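Local coordinates for DraIII (Deinococcus radiophilus, PDB 4L0K), which is a type II restriction endonuclease that cleaves DNA, probably through a nuclease domain of the His-Me finger clan, at residues R76-D82 / R106-Y112. Sequence-based numbering, arbitrary orientation.
Sequences RYVAILD and REKAADY
A110 N donates to R76 O at 3.2 Å with a nearly straight N-H...O angle of 170°, tying the loop before helix 83-89 to the link between helices 99-107 and 112-126. This donor stands above the carbonyl plane of R76. The type I turn from V78 to L81 then presents two carbonyls to R106. Its NH1 bonds A79 O at 2.7 Å, in the guanidinium plane, while L81 O receives both NH1, at 2.6 Å, and NH2, at 2.9 Å. The two bonds of this end-on grip on L81 O are markedly bent compared with the A110 bond. A bend at chi2 (-35°) brings the guanidinium from the end of helix 99-107 round to these oxygens, and NH2 also forms a salt bridge with D83. Replacing R106 with a leucine would remove every one of these donors and would probably leave the A79 and L81 carbonyls without their mates across the contact and D83 without its countercharge. Within the turn, I80 CB packs against A109 CB at 3.6 Å. At the far end the Y77 and Y112 rings make an edge-to-face pair, planes at 61°: Y112 CD1 sits over the centre of the Y77 face and comes within 3.5 Å of Y77 CE2. Y112 OH reaches on to E34 and the backbone of K21. R76 and K108 bring like charges together, R76 NH2 lying 3.5 Å from K108 NZ; K108 NZ is bonded to T59 O, which may ease the repulsion. The chemistry thus divides by position: arginine-to-carbonyl bonds fix the turn beside helix 83-89, whereas a backbone bond and an aromatic pair fasten the same loop to the approach to helix 112-126.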
# COMPACT_ATOMS: atom_id res chain seq x y z
N ARG A 76 19.63 6.11 -7.49
CA ARG A 76 19.53 6.71 -6.16
C ARG A 76 20.73 7.62 -5.88
O ARG A 76 20.62 8.56 -5.10
CB ARG A 76 19.45 5.62 -5.09
CG ARG A 76 18.17 4.77 -5.14
CD ARG A 76 18.32 3.55 -4.24
NE ARG A 76 17.04 2.92 -3.90
CZ ARG A 76 16.35 3.17 -2.78
NH1 ARG A 76 16.80 4.05 -1.90
NH2 ARG A 76 15.22 2.53 -2.55
N TYR A 77 21.86 7.34 -6.52
CA TYR A 77 23.04 8.18 -6.36
C TYR A 77 23.06 9.36 -7.33
O TYR A 77 24.04 10.09 -7.42
CB TYR A 77 24.33 7.35 -6.44
CG TYR A 77 24.42 6.41 -7.61
CD1 TYR A 77 24.71 6.88 -8.90
CD2 TYR A 77 24.26 5.03 -7.44
CE1 TYR A 77 24.81 6.00 -9.98
CE2 TYR A 77 24.36 4.15 -8.51
CZ TYR A 77 24.64 4.64 -9.78
OH TYR A 77 24.73 3.76 -10.85
N VAL A 78 21.95 9.53 -8.05
CA VAL A 78 21.69 10.74 -8.82
C VAL A 78 20.60 11.53 -8.08
O VAL A 78 20.62 12.77 -8.06
CB VAL A 78 21.22 10.40 -10.27
CG1 VAL A 78 20.43 11.57 -10.88
CG2 VAL A 78 22.41 10.02 -11.15
N ALA A 79 19.68 10.81 -7.45
CA ALA A 79 18.58 11.41 -6.69
C ALA A 79 19.07 12.10 -5.41
O ALA A 79 18.31 12.80 -4.75
CB ALA A 79 17.53 10.37 -6.36
N ILE A 80 20.34 11.89 -5.08
CA ILE A 80 20.98 12.54 -3.93
C ILE A 80 21.67 13.86 -4.31
O ILE A 80 21.95 14.69 -3.44
CB ILE A 80 22.02 11.59 -3.28
CG1 ILE A 80 22.24 11.93 -1.81
CG2 ILE A 80 23.32 11.57 -4.09
CD1 ILE A 80 23.19 10.98 -1.10
N LEU A 81 21.93 14.06 -5.60
CA LEU A 81 22.62 15.28 -6.07
C LEU A 81 21.73 16.52 -5.98
O LEU A 81 20.50 16.43 -6.16
CB LEU A 81 23.13 15.07 -7.49
CG LEU A 81 24.08 13.88 -7.61
CD1 LEU A 81 24.39 13.54 -9.07
CD2 LEU A 81 25.38 14.13 -6.84
N ASP A 82 22.33 17.66 -5.67
CA ASP A 82 21.58 18.92 -5.52
C ASP A 82 21.03 19.41 -6.86
O ASP A 82 21.56 19.03 -7.92
CB ASP A 82 22.43 20.01 -4.86
CG ASP A 82 23.46 20.62 -5.81
OD1 ASP A 82 23.05 21.31 -6.78
OD2 ASP A 82 24.67 20.42 -5.58
N ARG A 106 13.91 12.76 -3.43
CA ARG A 106 14.86 12.89 -2.31
C ARG A 106 14.71 11.76 -1.30
O ARG A 106 15.68 11.35 -0.66
CB ARG A 106 14.68 14.23 -1.61
CG ARG A 106 14.97 15.45 -2.50
CD ARG A 106 16.09 15.20 -3.51
NE ARG A 106 16.55 16.45 -4.12
CZ ARG A 106 17.61 16.52 -4.92
NH1 ARG A 106 18.29 15.42 -5.21
NH2 ARG A 106 17.98 17.68 -5.44
N GLU A 107 13.48 11.26 -1.16
CA GLU A 107 13.17 10.20 -0.21
C GLU A 107 13.94 8.96 -0.58
O GLU A 107 14.35 8.20 0.29
CB GLU A 107 11.68 9.89 -0.24
CG GLU A 107 11.04 9.78 1.11
CD GLU A 107 9.56 9.49 0.99
OE1 GLU A 107 9.19 8.30 1.07
OE2 GLU A 107 8.78 10.44 0.79
N LYS A 108 14.15 8.76 -1.88
CA LYS A 108 14.90 7.59 -2.34
C LYS A 108 16.43 7.73 -2.48
O LYS A 108 17.10 6.81 -2.98
CB LYS A 108 14.30 7.05 -3.65
CG LYS A 108 12.92 6.41 -3.51
CD LYS A 108 12.95 5.25 -2.51
CE LYS A 108 11.78 4.29 -2.73
NZ LYS A 108 12.05 3.29 -3.80
N ALA A 109 17.00 8.85 -2.04
CA ALA A 109 18.43 9.12 -2.27
C ALA A 109 19.37 8.23 -1.44
O ALA A 109 19.07 7.90 -0.30
CB ALA A 109 18.77 10.59 -2.02
N ALA A 110 20.50 7.86 -2.03
CA ALA A 110 21.53 7.09 -1.35
C ALA A 110 22.83 7.29 -2.12
O ALA A 110 22.79 7.43 -3.34
CB ALA A 110 21.17 5.61 -1.32
N ASP A 111 23.96 7.29 -1.42
CA ASP A 111 25.25 7.43 -2.09
C ASP A 111 25.58 6.17 -2.90
O ASP A 111 24.93 5.14 -2.75
CB ASP A 111 26.38 7.77 -1.09
CG ASP A 111 26.61 6.67 -0.09
OD1 ASP A 111 25.92 6.65 0.96
OD2 ASP A 111 27.49 5.80 -0.34
N TYR A 112 26.59 6.28 -3.77
CA TYR A 112 26.93 5.22 -4.71
C TYR A 112 27.39 3.94 -4.01
O TYR A 112 26.93 2.82 -4.32
CB TYR A 112 28.01 5.70 -5.71
CG TYR A 112 28.48 4.61 -6.64
CD1 TYR A 112 27.84 4.38 -7.86
CD2 TYR A 112 29.54 3.78 -6.29
CE1 TYR A 112 28.25 3.35 -8.70
CE2 TYR A 112 29.95 2.76 -7.12
CZ TYR A 112 29.31 2.55 -8.32
OH TYR A 112 29.75 1.52 -9.12